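Local coordinates for WYL1 (Ruminococcus sp., PDB 6OAW), which is an accessory protein of a Type VI-D CRISPR-Cas system, which it modulates, and carries a WYL domain, at residues N212-E217 / F302-S307; Y238-S243 / H295-P300. All blocks are in the same frame, centred on the assembly; numbering follows the deposited sequence.

Contact 1: residues N212-E217 / F302-S307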
loop_
_atom_site.group_PDB
_atom_site.type_symbol
_atom_site.label_atom_id
_atom_site.label_comp_id
_atom_site.label_asym_id
_atom_site.label_seq_id
_atom_site.Cartn_x
_atom_site.Cartn_y
_atom_site.Cartn_z
ATOM N N ASN B 212 -5.526 14.984 23.425
ATOM C CA ASN B 212 -5.091 16.247 22.765
ATOM C C ASN B 212 -5.650 16.205 21.340
ATOM O O ASN B 212 -5.080 16.825 20.429
ATOM C CB ASN B 212 -3.575 16.460 22.860
ATOM C CG ASN B 212 -2.764 15.354 22.224
ATOM O OD1 ASN B 212 -3.311 14.381 21.720
ATOM N ND2 ASN B 212 -1.451 15.504 22.239
HETATM N N MSE B 213 -6.747 15.473 21.153
HETATM C CA MSE B 213 -7.491 15.429 19.862
HETATM C C MSE B 213 -8.079 16.812 19.535
HETATM O O MSE B 213 -7.992 17.207 18.359
HETATM C CB MSE B 213 -8.601 14.389 19.949
HETATM C CG MSE B 213 -9.549 14.388 18.778
HETATM SE SE MSE B 213 -8.582 13.760 17.198
HETATM C CE MSE B 213 -9.867 13.901 15.710
ATOM N N TYR B 214 -8.692 17.490 20.522
ATOM C CA TYR B 214 -9.423 18.778 20.342
ATOM C C TYR B 214 -8.785 19.887 21.198
ATOM O O TYR B 214 -9.434 20.929 21.390
ATOM C CB TYR B 214 -10.922 18.592 20.658
ATOM C CG TYR B 214 -11.631 17.664 19.700
ATOM C CD1 TYR B 214 -11.602 17.910 18.331
ATOM C CD2 TYR B 214 -12.281 16.511 20.140
ATOM C CE1 TYR B 214 -12.209 17.056 17.424
ATOM C CE2 TYR B 214 -12.900 15.644 19.243
ATOM C CZ TYR B 214 -12.874 15.932 17.884
ATOM O OH TYR B 214 -13.436 15.108 16.958
ATOM N N SER B 215 -7.556 19.673 21.687
ATOM C CA SER B 215 -6.821 20.622 22.567
ATOM C C SER B 215 -5.305 20.463 22.374
ATOM O O SER B 215 -4.873 19.352 22.011
ATOM C CB SER B 215 -7.231 20.437 24.007
ATOM O OG SER B 215 -7.381 19.066 24.331
ATOM N N ARG B 216 -4.539 21.549 22.574
ATOM C CA ARG B 216 -3.047 21.543 22.540
ATOM C C ARG B 216 -2.547 20.823 23.796
ATOM O O ARG B 216 -1.689 19.952 23.626
ATOM C CB ARG B 216 -2.439 22.950 22.444
ATOM C CG ARG B 216 -0.941 22.966 22.149
ATOM N N GLU B 217 -3.068 21.164 24.988
ATOM C CA GLU B 217 -2.771 20.425 26.248
ATOM C C GLU B 217 -3.792 19.283 26.425
ATOM O O GLU B 217 -4.963 19.456 26.063
ATOM C CB GLU B 217 -2.738 21.337 27.477
ATOM C CG GLU B 217 -1.875 22.600 27.336
ATOM C CD GLU B 217 -0.349 22.498 27.284
ATOM O OE1 GLU B 217 0.210 21.372 27.275
ATOM O OE2 GLU B 217 0.296 23.570 27.241
ATOM N N PHE B 302 -14.522 13.381 9.074
ATOM C CA PHE B 302 -15.300 14.620 8.802
ATOM C C PHE B 302 -16.720 14.528 9.369
ATOM O O PHE B 302 -17.330 15.547 9.539
ATOM C CB PHE B 302 -15.333 14.941 7.306
ATOM C CG PHE B 302 -13.969 15.225 6.737
ATOM C CD1 PHE B 302 -13.186 16.243 7.254
ATOM C CD2 PHE B 302 -13.450 14.439 5.725
ATOM C CE1 PHE B 302 -11.917 16.486 6.758
ATOM C CE2 PHE B 302 -12.186 14.691 5.216
ATOM C CZ PHE B 302 -11.420 15.712 5.732
ATOM N N GLY B 303 -17.223 13.347 9.697
ATOM C CA GLY B 303 -18.550 13.217 10.334
ATOM C C GLY B 303 -18.691 14.070 11.589
ATOM O O GLY B 303 -19.821 14.556 11.819
ATOM N N SER B 304 -17.595 14.273 12.336
ATOM C CA SER B 304 -17.498 15.002 13.633
ATOM C C SER B 304 -17.785 16.509 13.490
ATOM O O SER B 304 -18.236 17.114 14.484
ATOM C CB SER B 304 -16.136 14.784 14.259
ATOM O OG SER B 304 -16.245 14.788 15.676
ATOM N N ASP B 305 -17.537 17.092 12.307
ATOM C CA ASP B 305 -17.795 18.530 11.987
ATOM C C ASP B 305 -19.273 18.708 11.557
ATOM O O ASP B 305 -19.982 17.676 11.474
ATOM C CB ASP B 305 -16.742 19.018 10.978
ATOM N N GLU B 306 -19.716 19.948 11.267
ATOM C CA GLU B 306 -21.158 20.328 11.079
ATOM C C GLU B 306 -21.529 20.574 9.593
ATOM O O GLU B 306 -20.712 21.162 8.850
ATOM C CB GLU B 306 -21.495 21.557 11.934
ATOM C CG GLU B 306 -21.753 21.244 13.404
ATOM C CD GLU B 306 -23.044 20.502 13.703
ATOM N N SER B 307 -22.757 20.162 9.220
ATOM C CA SER B 307 -23.390 20.211 7.864
ATOM C C SER B 307 -23.833 21.642 7.492
ATOM O O SER B 307 -25.052 21.958 7.606
ATOM C CB SER B 307 -24.565 19.231 7.796
#
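Y214 and S304 face each other from two loops whose backbones stay well apart, their CA atoms separated by 11.2 Å, while a type I beta turn from F302 to D305, with D305 N bonded to F302 O at 3.2 Å, carries the serine. The example illustrates how loops flanking an antiparallel sheet can meet through the ends of two side chains. Residues 212-217 link antiparallel strands 205-211 and 219-230 as the loop of a beta hairpin, in what is probably the WYL domain of the entry, whereas 302-307 follows helix 287-298. The surface buried is small, 55 Å².

Only the phenol end of Y214 reaches S304. With chi1 at -65°, its CG stands anti to the carbonyl carbon and the long ring extends across toward the turn, bringing Y214 OH to 3.1 Å from S304 OG and 3.8 Å from S304 CB. On strand 253-258, D255 OD1 hydrogen-bonds to Y214 OH and helps fix where the phenol ends; the same carboxylate oxygen also lies close to S304 OG.

The ring is also held from within its own neighbourhood. M213, a selenomethionine, lays its CG over the centre of one face, 3.5 Å above the plane, and Y257 packs edge-to-face against the aromatic ring. At the start of the loop, N212 O accepts a hydrogen bond from R261 NE. Further along, the loop is tied to itself: S215 OG donates to E217 O at 3.0 Å, with a C=O...OG angle of 156° and the donor tilted 23° from the carbonyl plane.

Contact 2: residues Y238-S243 / H295-P300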
loop_
_atom_site.group_PDB
_atom_site.type_symbol
_atom_site.label_atom_id
_atom_site.label_comp_id
_atom_site.label_asym_id
_atom_site.label_seq_id
_atom_site.Cartn_x
_atom_site.Cartn_y
_atom_site.Cartn_z
ATOM N N TYR B 238 -9.614 5.528 14.323
ATOM C CA TYR B 238 -10.482 6.404 15.150
ATOM C C TYR B 238 -11.254 5.535 16.147
ATOM O O TYR B 238 -11.768 4.473 15.775
ATOM C CB TYR B 238 -11.438 7.192 14.254
ATOM C CG TYR B 238 -10.783 8.139 13.286
ATOM C CD1 TYR B 238 -10.298 7.661 12.080
ATOM C CD2 TYR B 238 -10.601 9.484 13.577
ATOM C CE1 TYR B 238 -9.677 8.495 11.170
ATOM C CE2 TYR B 238 -10.003 10.342 12.659
ATOM C CZ TYR B 238 -9.516 9.843 11.457
ATOM O OH TYR B 238 -8.910 10.607 10.498
ATOM N N LEU B 239 -11.374 5.985 17.390
ATOM C CA LEU B 239 -12.393 5.462 18.329
ATOM C C LEU B 239 -13.679 6.256 18.121
ATOM O O LEU B 239 -13.709 7.443 18.483
ATOM C CB LEU B 239 -11.919 5.591 19.774
ATOM C CG LEU B 239 -12.969 5.192 20.802
ATOM C CD1 LEU B 239 -13.452 3.771 20.571
ATOM C CD2 LEU B 239 -12.419 5.329 22.210
ATOM N N VAL B 240 -14.691 5.637 17.527
ATOM C CA VAL B 240 -16.064 6.203 17.517
ATOM C C VAL B 240 -16.690 5.887 18.871
ATOM O O VAL B 240 -16.598 4.752 19.315
ATOM C CB VAL B 240 -16.909 5.695 16.337
ATOM C CG1 VAL B 240 -18.306 6.287 16.381
ATOM C CG2 VAL B 240 -16.258 6.014 15.003
ATOM N N CYS B 241 -17.237 6.891 19.544
ATOM C CA CYS B 241 -17.651 6.771 20.968
ATOM C C CYS B 241 -18.658 7.862 21.332
ATOM O O CYS B 241 -18.912 8.723 20.494
ATOM C CB CYS B 241 -16.430 6.892 21.866
ATOM S SG CYS B 241 -15.603 8.489 21.683
ATOM N N LEU B 242 -19.167 7.841 22.563
ATOM C CA LEU B 242 -19.762 9.051 23.190
ATOM C C LEU B 242 -18.697 9.672 24.091
ATOM O O LEU B 242 -17.955 8.895 24.729
ATOM C CB LEU B 242 -21.021 8.710 23.985
ATOM C CG LEU B 242 -22.030 7.806 23.280
ATOM C CD1 LEU B 242 -23.342 7.783 24.044
ATOM C CD2 LEU B 242 -22.266 8.245 21.840
ATOM N N SER B 243 -18.612 11.005 24.098
ATOM C CA SER B 243 -17.639 11.773 24.909
ATOM C C SER B 243 -18.324 12.974 25.570
ATOM O O SER B 243 -19.322 13.475 25.013
ATOM C CB SER B 243 -16.503 12.195 24.067
ATOM O OG SER B 243 -15.689 13.129 24.758
ATOM N N HIS B 295 -23.317 7.824 11.531
ATOM C CA HIS B 295 -22.705 8.856 10.638
ATOM C C HIS B 295 -21.170 8.812 10.790
ATOM O O HIS B 295 -20.481 8.731 9.761
ATOM C CB HIS B 295 -23.367 10.230 10.881
ATOM C CG HIS B 295 -22.830 11.376 10.083
ATOM N ND1 HIS B 295 -22.428 11.264 8.756
ATOM C CD2 HIS B 295 -22.647 12.676 10.423
ATOM C CE1 HIS B 295 -22.010 12.442 8.324
ATOM N NE2 HIS B 295 -22.144 13.331 9.330
ATOM N N LEU B 296 -20.644 8.750 12.019
ATOM C CA LEU B 296 -19.186 8.725 12.304
ATOM C C LEU B 296 -18.535 7.412 11.851
ATOM O O LEU B 296 -17.351 7.471 11.418
ATOM C CB LEU B 296 -18.980 8.982 13.792
ATOM C CG LEU B 296 -19.401 10.377 14.228
ATOM C CD1 LEU B 296 -19.381 10.496 15.735
ATOM C CD2 LEU B 296 -18.488 11.425 13.599
ATOM N N LEU B 297 -19.246 6.273 11.937
ATOM C CA LEU B 297 -18.711 4.977 11.432
ATOM C C LEU B 297 -18.402 5.099 9.934
ATOM O O LEU B 297 -17.399 4.520 9.504
ATOM C CB LEU B 297 -19.716 3.837 11.654
ATOM C CG LEU B 297 -19.987 3.398 13.098
ATOM C CD1 LEU B 297 -20.872 2.142 13.096
ATOM C CD2 LEU B 297 -18.693 3.152 13.879
ATOM N N SER B 298 -19.239 5.781 9.151
ATOM C CA SER B 298 -19.066 5.814 7.676
ATOM C C SER B 298 -18.094 6.936 7.290
ATOM O O SER B 298 -17.338 6.719 6.320
ATOM C CB SER B 298 -20.365 5.912 6.967
ATOM O OG SER B 298 -21.192 6.880 7.583
ATOM N N ASP B 299 -18.056 8.046 8.045
ATOM C CA ASP B 299 -16.999 9.090 7.883
ATOM C C ASP B 299 -16.396 9.478 9.236
ATOM O O ASP B 299 -16.826 10.409 9.899
ATOM C CB ASP B 299 -17.511 10.293 7.087
ATOM C CG ASP B 299 -16.345 11.129 6.580
ATOM O OD1 ASP B 299 -15.267 11.107 7.230
ATOM O OD2 ASP B 299 -16.473 11.721 5.500
ATOM N N PRO B 300 -15.372 8.764 9.726
ATOM C CA PRO B 300 -14.836 9.049 11.050
ATOM C C PRO B 300 -13.891 10.243 11.117
ATOM O O PRO B 300 -13.524 10.565 12.228
ATOM C CB PRO B 300 -14.032 7.793 11.404
ATOM C CG PRO B 300 -13.592 7.276 10.041
ATOM C CD PRO B 300 -14.742 7.588 9.106
#
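V240, P300 and Y238 bury the most surface where a strand packs against the last turn of a helix and the loop beyond it. V240 divides its two methyls between neighbouring leucines: CG1, anti to the backbone N at chi1 179°, meets L296 CB at 3.8 Å, and CG2 meets the CD2 methyl of L297 at 3.9 Å. One branched side chain thus engages consecutive residues of the helix. Strand 237-243 lies between strands 219-230 and 253-258 in the antiparallel sheet of what is probably the WYL domain, and helix 287-298 ends against it here. P300 comes just past that end, its ring crossing the Y238 side chain at about a right angle, with P300 CB 3.8 Å from Y238 CG. The proline carbonyl oxygen also sits over one ring face, offset toward the rim, with P300 O 3.4 Å from Y238 CD2; S256 OG hydrogen-bonds to that oxygen. Were Y238 replaced by an alanine, the ring would go, and a gap would probably open beside P300, leaving its CB without the aromatic surface it packs on. One turn back, H295 O accepts from both D299 N at 3.0 Å and S298 OG at 2.9 Å.

Overall arrangement
From the N terminus, the chain passes through a largely helical region before strand 205-211 and the loop 212-217, where contact 1 begins. Strands 219-230 and 237-243 follow, the latter opening contact 2. After strand 253-258 and several short elements, helix 287-298 brings the chain back to the sheet, and its end at 295-300 closes a loop of 51 intervening residues. A few residues later 302-307 closes the wider loop of contact 1, with 84 between, so the smaller closure lies wholly within the larger. Contact 2 seats the helix on the sheet; contact 1 is a slight surface touch between the loop after that helix and the hairpin loop. Their centres lie about 11 Å apart, and L296 CD2 packs 3.2 Å from S304 N.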